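L-ornithine N(5)-monooxygenase (Pseudomonas aeruginosa, PDB 3S5W) catalyses the FAD- and NADPH-dependent N5-hydroxylation of L-ornithine, the first step in making the hydroxamate groups of the siderophore pyoverdin. Local coordinates at residues 127-130 against 131-135; 293-296 against 297-300; 318-321 against 322-325. All blocks are in the same frame, centred on the assembly; numbering follows the deposited sequence.

Contact 1 of 3, residues 127-130 against 131-135; sequences MEFN and DYLRW
Phe129 and Tyr132, three residues apart on one helix, carry their rings side by side and pointing the same way. CD2 of Tyr132 lies over one face of the Phe129 ring, displaced toward its rim, and comes to 3.5 Å from CE1 of Phe129. The ring planes are inclined at 51° with centroids 5.0 Å apart, an oblique pairing that is neither a parallel stack nor an edge-to-face one. Both residues turn CG away from their own backbone N (chi1 -160° for Phe129, 160° for Tyr132), which sends the two rings off the same side of the helix. One turn on from Phe129, Leu133 places CG beside its backbone N instead and sets CD1 at 3.8 Å from CD2 of Phe129.

Beneath these side chains runs regular i to i+4 hydrogen bonding: the N of Leu133 reaches the O of Phe129 at 2.9 Å, and the N of Arg134 reaches the O of Asn130 at 3.0 Å. Asn130 and Arg134 also run alongside each other, the amide ND2 of Asn130 lying 3.7 Å from CD of Arg134. Their polar ends serve the FAD-binding segment: OD1 of Asn130 accepts from the backbone N of Trp72, while NH1 of Arg134 binds the carbonyl of Tyr70 and forms a salt bridge with Asp69. Tyr132 is anchored through its hydroxyl to the backbone of Tyr101 and Leu91.

Helix 126-137 is thereby fixed on several sides. Phe129 rests on the FAD-binding Leu429, Leu133 packs on Trp72 and Leu91, and Glu128 lies against helix 103-109 while forming a salt bridge with Arg112.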
ATOM      1  N   MET A 127       8.848  -0.640  11.179  1.00 25.25           N
ATOM      2  CA  MET A 127       9.742  -1.812  11.254  1.00 27.09           C
ATOM      3  C   MET A 127       9.184  -2.827  12.258  1.00 25.32           C
ATOM      4  O   MET A 127       9.285  -4.026  12.048  1.00 23.94           O
ATOM      5  CB  MET A 127      11.188  -1.447  11.664  1.00 28.99           C
ATOM      6  CG  MET A 127      11.964  -0.574  10.674  1.00 36.39           C
ATOM      7  SD  MET A 127      13.747  -0.340  11.117  1.00 50.11           S
ATOM      8  CE  MET A 127      14.515  -1.619  10.096  1.00 46.21           C
ATOM      9  N   GLU A 128       8.608  -2.351  13.357  1.00 23.41           N
ATOM     10  CA  GLU A 128       7.989  -3.296  14.324  1.00 23.28           C
ATOM     11  C   GLU A 128       6.709  -3.888  13.748  1.00 22.76           C
ATOM     12  O   GLU A 128       6.427  -5.059  13.929  1.00 21.78           O
ATOM     13  CB  GLU A 128       7.722  -2.640  15.676  1.00 24.31           C
ATOM     14  CG  GLU A 128       7.235  -3.666  16.748  1.00 25.14           C
ATOM     15  CD  GLU A 128       7.074  -3.063  18.150  1.00 27.95           C
ATOM     16  OE1 GLU A 128       6.891  -1.835  18.277  1.00 29.31           O
ATOM     17  OE2 GLU A 128       7.132  -3.826  19.134  1.00 26.20           O
ATOM     18  N   PHE A 129       5.918  -3.081  13.039  1.00 22.66           N
ATOM     19  CA  PHE A 129       4.711  -3.661  12.466  1.00 22.77           C
ATOM     20  C   PHE A 129       5.065  -4.697  11.377  1.00 22.93           C
ATOM     21  O   PHE A 129       4.353  -5.662  11.210  1.00 22.48           O
ATOM     22  CB  PHE A 129       3.798  -2.590  11.905  1.00 22.78           C
ATOM     23  CG  PHE A 129       2.380  -3.048  11.747  1.00 25.29           C
ATOM     24  CD1 PHE A 129       1.548  -3.136  12.857  1.00 27.39           C
ATOM     25  CD2 PHE A 129       1.878  -3.379  10.508  1.00 28.47           C
ATOM     26  CE1 PHE A 129       0.208  -3.551  12.726  1.00 28.28           C
ATOM     27  CE2 PHE A 129       0.537  -3.805  10.368  1.00 27.39           C
ATOM     28  CZ  PHE A 129      -0.286  -3.881  11.478  1.00 26.99           C
ATOM     29  N   ASN A 130       6.157  -4.455  10.642  1.00 23.73           N
ATOM     30  CA  ASN A 130       6.701  -5.427   9.672  1.00 23.94           C
ATOM     31  C   ASN A 130       7.040  -6.766  10.370  1.00 23.77           C
ATOM     32  O   ASN A 130       6.694  -7.833   9.887  1.00 23.82           O
ATOM     33  CB  ASN A 130       7.962  -4.870   8.971  1.00 24.17           C
ATOM     34  CG  ASN A 130       8.651  -5.914   8.090  1.00 26.39           C
ATOM     35  OD1 ASN A 130       8.066  -6.416   7.113  1.00 26.57           O
ATOM     36  ND2 ASN A 130       9.894  -6.265   8.446  1.00 28.67           N
ATOM     37  N   ASP A 131       7.714  -6.688  11.512  1.00 23.34           N
ATOM     38  CA  ASP A 131       8.052  -7.885  12.289  1.00 24.01           C
ATOM     39  C   ASP A 131       6.780  -8.610  12.759  1.00 23.21           C
ATOM     40  O   ASP A 131       6.715  -9.834  12.722  1.00 21.87           O
ATOM     41  CB  ASP A 131       8.919  -7.504  13.492  1.00 23.88           C
ATOM     42  CG  ASP A 131       9.546  -8.702  14.139  1.00 27.92           C
ATOM     43  OD1 ASP A 131      10.478  -9.236  13.532  1.00 29.17           O
ATOM     44  OD2 ASP A 131       9.097  -9.110  15.235  1.00 29.62           O
ATOM     45  N   TYR A 132       5.767  -7.840  13.172  1.00 22.64           N
ATOM     46  CA  TYR A 132       4.465  -8.378  13.570  1.00 21.80           C
ATOM     47  C   TYR A 132       3.793  -9.135  12.403  1.00 22.37           C
ATOM     48  O   TYR A 132       3.289 -10.238  12.575  1.00 22.67           O
ATOM     49  CB  TYR A 132       3.549  -7.238  14.057  1.00 20.67           C
ATOM     50  CG  TYR A 132       2.077  -7.540  14.050  1.00 21.01           C
ATOM     51  CD1 TYR A 132       1.530  -8.470  14.933  1.00 20.82           C
ATOM     52  CD2 TYR A 132       1.200  -6.850  13.186  1.00 22.62           C
ATOM     53  CE1 TYR A 132       0.172  -8.725  14.945  1.00 21.08           C
ATOM     54  CE2 TYR A 132      -0.177  -7.131  13.175  1.00 22.97           C
ATOM     55  CZ  TYR A 132      -0.661  -8.061  14.063  1.00 20.77           C
ATOM     56  OH  TYR A 132      -1.977  -8.349  14.083  1.00 22.12           O
ATOM     57  N   LEU A 133       3.779  -8.520  11.231  1.00 21.85           N
ATOM     58  CA  LEU A 133       3.169  -9.157  10.063  1.00 22.20           C
ATOM     59  C   LEU A 133       3.883 -10.464   9.694  1.00 22.98           C
ATOM     60  O   LEU A 133       3.220 -11.463   9.390  1.00 22.33           O
ATOM     61  CB  LEU A 133       3.201  -8.194   8.874  1.00 22.12           C
ATOM     62  CG  LEU A 133       2.239  -7.019   9.042  1.00 22.36           C
ATOM     63  CD1 LEU A 133       2.471  -6.045   7.908  1.00 24.49           C
ATOM     64  CD2 LEU A 133       0.733  -7.451   9.062  1.00 24.12           C
ATOM     65  N   ARG A 134       5.217 -10.431   9.720  1.00 22.89           N
ATOM     66  CA  ARG A 134       6.025 -11.640   9.424  1.00 25.33           C
ATOM     67  C   ARG A 134       5.730 -12.715  10.463  1.00 25.69           C
ATOM     68  O   ARG A 134       5.586 -13.886  10.134  1.00 25.97           O
ATOM     69  CB  ARG A 134       7.501 -11.287   9.420  1.00 24.76           C
ATOM     70  CG  ARG A 134       7.888 -10.496   8.169  1.00 27.94           C
ATOM     71  CD  ARG A 134       9.291  -9.923   8.227  1.00 32.41           C
ATOM     72  NE  ARG A 134      10.277 -10.923   8.618  1.00 36.47           N
ATOM     73  CZ  ARG A 134      10.919 -11.731   7.781  1.00 42.14           C
ATOM     74  NH1 ARG A 134      10.703 -11.666   6.468  1.00 42.48           N
ATOM     75  NH2 ARG A 134      11.784 -12.613   8.266  1.00 41.80           N
ATOM     76  N   TRP A 135       5.614 -12.308  11.725  1.00 24.90           N
ATOM     77  CA  TRP A 135       5.325 -13.264  12.785  1.00 25.33           C
ATOM     78  C   TRP A 135       3.943 -13.903  12.581  1.00 25.51           C
ATOM     79  O   TRP A 135       3.819 -15.119  12.663  1.00 26.01           O
ATOM     80  CB  TRP A 135       5.442 -12.615  14.165  1.00 24.95           C
ATOM     81  CG  TRP A 135       5.031 -13.525  15.301  1.00 25.50           C
ATOM     82  CD1 TRP A 135       5.786 -14.520  15.878  1.00 27.86           C
ATOM     83  CD2 TRP A 135       3.773 -13.519  15.988  1.00 27.49           C
ATOM     84  NE1 TRP A 135       5.073 -15.125  16.884  1.00 26.12           N
ATOM     85  CE2 TRP A 135       3.836 -14.532  16.977  1.00 28.50           C
ATOM     86  CE3 TRP A 135       2.592 -12.754  15.861  1.00 24.43           C
ATOM     87  CZ2 TRP A 135       2.757 -14.805  17.838  1.00 30.09           C
ATOM     88  CZ3 TRP A 135       1.525 -13.016  16.713  1.00 28.92           C
ATOM     89  CH2 TRP A 135       1.616 -14.028  17.700  1.00 29.07           C
TER

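Contact 2 of 3, residues 293-296 against 297-300; sequences RERL and LREY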
ATOM      1  N   ARG A 293     -21.025   9.600  -3.176  1.00 31.76           N
ATOM      2  CA  ARG A 293     -19.765   8.880  -2.858  1.00 32.07           C
ATOM      3  C   ARG A 293     -18.542   9.725  -3.211  1.00 32.30           C
ATOM      4  O   ARG A 293     -17.609   9.836  -2.405  1.00 31.41           O
ATOM      5  CB  ARG A 293     -19.661   7.545  -3.619  1.00 31.88           C
ATOM      6  CG  ARG A 293     -20.638   6.440  -3.232  1.00 29.62           C
ATOM      7  CD  ARG A 293     -20.384   5.255  -4.158  1.00 29.96           C
ATOM      8  NE  ARG A 293     -21.176   4.067  -3.856  1.00 29.36           N
ATOM      9  CZ  ARG A 293     -21.152   2.957  -4.602  1.00 30.02           C
ATOM     10  NH1 ARG A 293     -20.389   2.906  -5.687  1.00 29.44           N
ATOM     11  NH2 ARG A 293     -21.893   1.912  -4.268  1.00 29.43           N
ATOM     12  N   GLU A 294     -18.532  10.311  -4.417  1.00 31.47           N
ATOM     13  CA  GLU A 294     -17.403  11.132  -4.848  1.00 32.45           C
ATOM     14  C   GLU A 294     -17.230  12.410  -4.028  1.00 31.82           C
ATOM     15  O   GLU A 294     -16.099  12.848  -3.803  1.00 30.34           O
ATOM     16  CB  GLU A 294     -17.486  11.428  -6.352  1.00 33.81           C
ATOM     17  CG  GLU A 294     -17.273  10.130  -7.175  1.00 38.39           C
ATOM     18  CD  GLU A 294     -17.873  10.191  -8.569  1.00 47.82           C
ATOM     19  OE1 GLU A 294     -18.091  11.317  -9.060  1.00 48.45           O
ATOM     20  OE2 GLU A 294     -18.122   9.106  -9.180  1.00 52.46           O
ATOM     21  N   ARG A 295     -18.345  13.003  -3.606  1.00 31.35           N
ATOM     22  CA  ARG A 295     -18.348  14.176  -2.719  1.00 31.96           C
ATOM     23  C   ARG A 295     -17.711  13.845  -1.340  1.00 30.63           C
ATOM     24  O   ARG A 295     -16.841  14.589  -0.857  1.00 30.14           O
ATOM     25  CB  ARG A 295     -19.781  14.730  -2.526  1.00 32.35           C
ATOM     26  CG  ARG A 295     -19.808  16.160  -1.938  1.00 34.98           C
ATOM     27  CD  ARG A 295     -21.125  16.559  -1.251  1.00 37.54           C
ATOM     28  NE  ARG A 295     -21.555  15.670  -0.162  1.00 37.95           N
ATOM     29  CZ  ARG A 295     -21.014  15.589   1.062  1.00 39.74           C
ATOM     30  NH1 ARG A 295     -19.955  16.313   1.408  1.00 39.43           N
ATOM     31  NH2 ARG A 295     -21.530  14.744   1.942  1.00 36.70           N
ATOM     32  N   LEU A 296     -18.169  12.761  -0.719  1.00 30.34           N
ATOM     33  CA  LEU A 296     -17.587  12.270   0.555  1.00 30.73           C
ATOM     34  C   LEU A 296     -16.084  12.042   0.432  1.00 30.64           C
ATOM     35  O   LEU A 296     -15.310  12.482   1.292  1.00 30.94           O
ATOM     36  CB  LEU A 296     -18.290  11.000   1.044  1.00 31.79           C
ATOM     37  CG  LEU A 296     -19.729  11.135   1.573  1.00 33.17           C
ATOM     38  CD1 LEU A 296     -20.447   9.779   1.502  1.00 37.23           C
ATOM     39  CD2 LEU A 296     -19.772  11.750   3.003  1.00 36.40           C
ATOM     40  N   LEU A 297     -15.659  11.419  -0.666  1.00 29.96           N
ATOM     41  CA  LEU A 297     -14.220  11.142  -0.847  1.00 30.20           C
ATOM     42  C   LEU A 297     -13.396  12.406  -1.015  1.00 30.24           C
ATOM     43  O   LEU A 297     -12.274  12.482  -0.494  1.00 30.12           O
ATOM     44  CB  LEU A 297     -13.972  10.129  -1.981  1.00 29.79           C
ATOM     45  CG  LEU A 297     -14.506   8.727  -1.664  1.00 29.42           C
ATOM     46  CD1 LEU A 297     -14.673   7.881  -2.945  1.00 29.51           C
ATOM     47  CD2 LEU A 297     -13.619   7.991  -0.651  1.00 30.49           C
ATOM     48  N   ARG A 298     -13.937  13.391  -1.752  1.00 28.99           N
ATOM     49  CA  ARG A 298     -13.317  14.701  -1.876  1.00 30.33           C
ATOM     50  C   ARG A 298     -13.249  15.407  -0.500  1.00 29.04           C
ATOM     51  O   ARG A 298     -12.192  15.947  -0.128  1.00 28.81           O
ATOM     52  CB  ARG A 298     -14.134  15.551  -2.853  1.00 31.19           C
ATOM     53  CG  ARG A 298     -13.389  16.662  -3.589  1.00 37.87           C
ATOM     54  CD  ARG A 298     -13.966  16.854  -5.037  1.00 42.19           C
ATOM     55  NE  ARG A 298     -15.432  16.985  -5.036  1.00 47.04           N
ATOM     56  CZ  ARG A 298     -16.292  16.204  -5.697  1.00 47.97           C
ATOM     57  NH1 ARG A 298     -15.872  15.213  -6.479  1.00 48.54           N
ATOM     58  NH2 ARG A 298     -17.590  16.426  -5.575  1.00 46.67           N
ATOM     59  N   GLU A 299     -14.370  15.408   0.236  1.00 27.76           N
ATOM     60  CA  GLU A 299     -14.431  16.077   1.550  1.00 27.90           C
ATOM     61  C   GLU A 299     -13.339  15.574   2.512  1.00 27.08           C
ATOM     62  O   GLU A 299     -12.764  16.340   3.272  1.00 26.80           O
ATOM     63  CB  GLU A 299     -15.805  15.885   2.206  1.00 27.75           C
ATOM     64  CG  GLU A 299     -16.003  16.728   3.514  1.00 29.52           C
ATOM     65  CD  GLU A 299     -17.329  16.451   4.253  1.00 33.65           C
ATOM     66  OE1 GLU A 299     -18.263  15.873   3.649  1.00 36.25           O
ATOM     67  OE2 GLU A 299     -17.446  16.801   5.465  1.00 33.74           O
ATOM     68  N   TYR A 300     -13.112  14.266   2.507  1.00 26.48           N
ATOM     69  CA  TYR A 300     -12.207  13.625   3.475  1.00 26.72           C
ATOM     70  C   TYR A 300     -10.869  13.212   2.858  1.00 26.30           C
ATOM     71  O   TYR A 300     -10.151  12.389   3.424  1.00 24.60           O
ATOM     72  CB  TYR A 300     -12.913  12.418   4.104  1.00 27.33           C
ATOM     73  CG  TYR A 300     -14.018  12.802   5.082  1.00 31.28           C
ATOM     74  CD1 TYR A 300     -13.717  13.059   6.422  1.00 34.28           C
ATOM     75  CD2 TYR A 300     -15.352  12.915   4.663  1.00 32.84           C
ATOM     76  CE1 TYR A 300     -14.705  13.425   7.329  1.00 39.23           C
ATOM     77  CE2 TYR A 300     -16.360  13.263   5.571  1.00 38.10           C
ATOM     78  CZ  TYR A 300     -16.026  13.520   6.903  1.00 40.21           C
ATOM     79  OH  TYR A 300     -16.996  13.865   7.825  1.00 43.74           O
TER
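Arg295 and Glu299 are joined by a salt bridge that spans one helical turn (i to i+4), in which NH1 of Arg295 donates to OE1 of Glu299 at 2.8 Å. The N-H points fairly straight at the oxygen (157°), which lies close to the guanidinium plane at its edge. At the glutamate the approach is less regular, since the donor stands above the carboxylate plane, and the two flat groups are turned 40° apart. The side chains travel alongside each other in the same direction. Arg295 bends at chi3 (56°), bringing its end back toward Glu299, whose chain stays extended beyond CG. The same guanidinium forms a second salt bridge, through NE, with Glu292, so carboxylates from the preceding and following turns both hold it.

Arg298 folds back along the helix instead. Bends at chi2 and chi3 lay one face of its guanidinium over the backbone, with the O of Glu294 at 3.6 Å from NH1 of Arg298 and CA of Arg295 under the same face. That carbonyl meanwhile accepts the amide of Arg298 at 3.0 Å in the i to i+4 series.

Where the helix ends, the N of Tyr300 still bonds to the O of Leu296 at 3.1 Å. This oxygen also lies at the edge of the Tyr300 ring, 3.4 Å from CD2 of Tyr300. Tyr300, the first residue to leave helical backbone angles, packs on the substrate-binding Val276 and on Leu424, while Leu297 meets Gln419 and Leu424. The arrangement is characteristic of the C-terminal turn of a surface helix, with an i to i+4 Arg-Glu salt bridge on one flank and Leu297 and Tyr300 packed against the protein on another.

Contact 3 of 3, residues 318-321 against 322-325; sequences GVFY and RQKV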
ATOM      1  N   GLY A 318      11.276  22.988  11.134  1.00 19.27           N
ATOM      2  CA  GLY A 318      12.417  23.264  12.026  1.00 20.24           C
ATOM      3  C   GLY A 318      13.740  23.183  11.277  1.00 21.04           C
ATOM      4  O   GLY A 318      14.657  23.981  11.519  1.00 21.25           O
ATOM      5  N   VAL A 319      13.869  22.169  10.411  1.00 21.14           N
ATOM      6  CA  VAL A 319      15.087  22.016   9.598  1.00 21.96           C
ATOM      7  C   VAL A 319      15.310  23.284   8.747  1.00 21.74           C
ATOM      8  O   VAL A 319      16.424  23.851   8.704  1.00 20.77           O
ATOM      9  CB  VAL A 319      15.019  20.754   8.694  1.00 22.60           C
ATOM     10  CG1 VAL A 319      16.178  20.773   7.662  1.00 21.91           C
ATOM     11  CG2 VAL A 319      15.039  19.466   9.556  1.00 23.06           C
ATOM     12  N   PHE A 320      14.250  23.750   8.091  1.00 20.38           N
ATOM     13  CA  PHE A 320      14.381  24.946   7.238  1.00 21.20           C
ATOM     14  C   PHE A 320      14.581  26.222   8.074  1.00 21.73           C
ATOM     15  O   PHE A 320      15.318  27.123   7.667  1.00 21.16           O
ATOM     16  CB  PHE A 320      13.181  25.075   6.285  1.00 20.37           C
ATOM     17  CG  PHE A 320      13.243  24.067   5.160  1.00 22.26           C
ATOM     18  CD1 PHE A 320      14.213  24.199   4.156  1.00 23.12           C
ATOM     19  CD2 PHE A 320      12.408  22.966   5.146  1.00 22.56           C
ATOM     20  CE1 PHE A 320      14.328  23.259   3.125  1.00 24.03           C
ATOM     21  CE2 PHE A 320      12.527  21.999   4.096  1.00 23.85           C
ATOM     22  CZ  PHE A 320      13.483  22.161   3.101  1.00 25.66           C
ATOM     23  N   TYR A 321      13.964  26.241   9.247  1.00 20.36           N
ATOM     24  CA  TYR A 321      14.088  27.410  10.139  1.00 21.34           C
ATOM     25  C   TYR A 321      15.558  27.506  10.594  1.00 21.63           C
ATOM     26  O   TYR A 321      16.140  28.580  10.597  1.00 22.36           O
ATOM     27  CB  TYR A 321      13.179  27.252  11.376  1.00 20.42           C
ATOM     28  CG  TYR A 321      13.382  28.394  12.342  1.00 20.48           C
ATOM     29  CD1 TYR A 321      12.670  29.585  12.188  1.00 19.63           C
ATOM     30  CD2 TYR A 321      14.334  28.317  13.366  1.00 21.77           C
ATOM     31  CE1 TYR A 321      12.843  30.672  13.062  1.00 21.77           C
ATOM     32  CE2 TYR A 321      14.537  29.412  14.229  1.00 22.95           C
ATOM     33  CZ  TYR A 321      13.778  30.575  14.071  1.00 21.76           C
ATOM     34  OH  TYR A 321      13.986  31.638  14.902  1.00 22.84           O
ATOM     35  N   ARG A 322      16.162  26.375  10.954  1.00 21.37           N
ATOM     36  CA  ARG A 322      17.543  26.405  11.403  1.00 23.38           C
ATOM     37  C   ARG A 322      18.534  26.877  10.326  1.00 23.11           C
ATOM     38  O   ARG A 322      19.589  27.440  10.658  1.00 22.59           O
ATOM     39  CB  ARG A 322      17.952  25.078  12.056  1.00 24.41           C
ATOM     40  CG  ARG A 322      17.250  24.934  13.446  1.00 29.41           C
ATOM     41  CD  ARG A 322      17.737  23.728  14.254  1.00 34.40           C
ATOM     42  NE  ARG A 322      17.477  22.479  13.558  1.00 38.97           N
ATOM     43  CZ  ARG A 322      16.347  21.777  13.657  1.00 41.47           C
ATOM     44  NH1 ARG A 322      15.347  22.197  14.437  1.00 41.32           N
ATOM     45  NH2 ARG A 322      16.219  20.659  12.968  1.00 37.49           N
ATOM     46  N   GLN A 323      18.183  26.668   9.050  1.00 22.22           N
ATOM     47  CA  GLN A 323      18.979  27.183   7.931  1.00 23.01           C
ATOM     48  C   GLN A 323      18.943  28.706   7.893  1.00 23.76           C
ATOM     49  O   GLN A 323      19.936  29.352   7.487  1.00 23.55           O
ATOM     50  CB  GLN A 323      18.493  26.610   6.573  1.00 23.23           C
ATOM     51  CG  GLN A 323      18.764  25.131   6.459  1.00 24.06           C
ATOM     52  CD  GLN A 323      18.520  24.494   5.089  1.00 24.28           C
ATOM     53  OE1 GLN A 323      18.838  23.326   4.910  1.00 23.29           O
ATOM     54  NE2 GLN A 323      17.936  25.221   4.159  1.00 22.37           N
ATOM     55  N   LYS A 324      17.821  29.286   8.326  1.00 23.63           N
ATOM     56  CA  LYS A 324      17.744  30.749   8.432  1.00 25.56           C
ATOM     57  C   LYS A 324      18.644  31.263   9.556  1.00 25.15           C
ATOM     58  O   LYS A 324      19.283  32.308   9.425  1.00 25.25           O
ATOM     59  CB  LYS A 324      16.302  31.246   8.580  1.00 25.92           C
ATOM     60  CG  LYS A 324      15.451  30.881   7.389  1.00 28.35           C
ATOM     61  CD  LYS A 324      14.005  31.302   7.551  1.00 33.63           C
ATOM     62  CE  LYS A 324      13.221  30.817   6.323  1.00 36.95           C
ATOM     63  NZ  LYS A 324      11.730  30.701   6.498  1.00 36.87           N
ATOM     64  N   VAL A 325      18.719  30.499  10.638  1.00 24.99           N
ATOM     65  CA  VAL A 325      19.588  30.844  11.775  1.00 25.57           C
ATOM     66  C   VAL A 325      21.070  30.805  11.381  1.00 26.96           C
ATOM     67  O   VAL A 325      21.838  31.741  11.691  1.00 27.62           O
ATOM     68  CB  VAL A 325      19.333  29.913  12.981  1.00 25.41           C
ATOM     69  CG1 VAL A 325      20.280  30.238  14.191  1.00 26.80           C
ATOM     70  CG2 VAL A 325      17.894  29.954  13.406  1.00 25.45           C
TER
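Arg322 binds the carbonyl of Gly318 through its backbone N at 2.9 Å, a well-directed bond (159°), and then covers the same oxygen with its side chain. A bend at chi3 (-61°) swings the guanidinium back so that one face lies over the O of Gly318, which sits beneath its centre at 3.5 Å from CZ of Arg322. The contact is through the face, and no N-H of the group points at the oxygen. NH2 of Arg322 ends 3.8 Å from CG2 of Val319.

Farther along, the amides of Gln323 and Lys324 make only weak bonds, before the N of Val325 meets the O of Tyr321 at 3.2 Å, lying in the carbonyl plane. The side chains of that pair also touch: CG2 of Val325 comes to 3.5 Å from CE2 of Tyr321. Gln323 runs beside Phe320 with amide and ring planes 75° apart, and its OE1 accepts from the backbone N of His331.

Helix 310-326 thus turns Val319 and Phe320 toward helix 237-249, where both meet Phe243, and toward the loop at His331 that leads into strand 332-334.

The three contacts are short parts, of about two turns each, of three separate helices, arranged in series along the chain: contact 1 in helix 126-137, contact 2 in helix 290-299 and contact 3 in helix 310-326, the last two being consecutive helices. Their centres lie 32 to 37 Å apart and none touches another. Contacts 1 and 2 fall on opposite sides of the chain's centre, one beside the FAD-binding segment and the other next to a substrate-binding residue. Contact 3, about 33 Å from that centre, packs on helix 237-249, which begins at NADP-binding residues. Together they illustrate how contacts between neighbouring helical turns serve different surroundings within one flavoprotein monooxygenase.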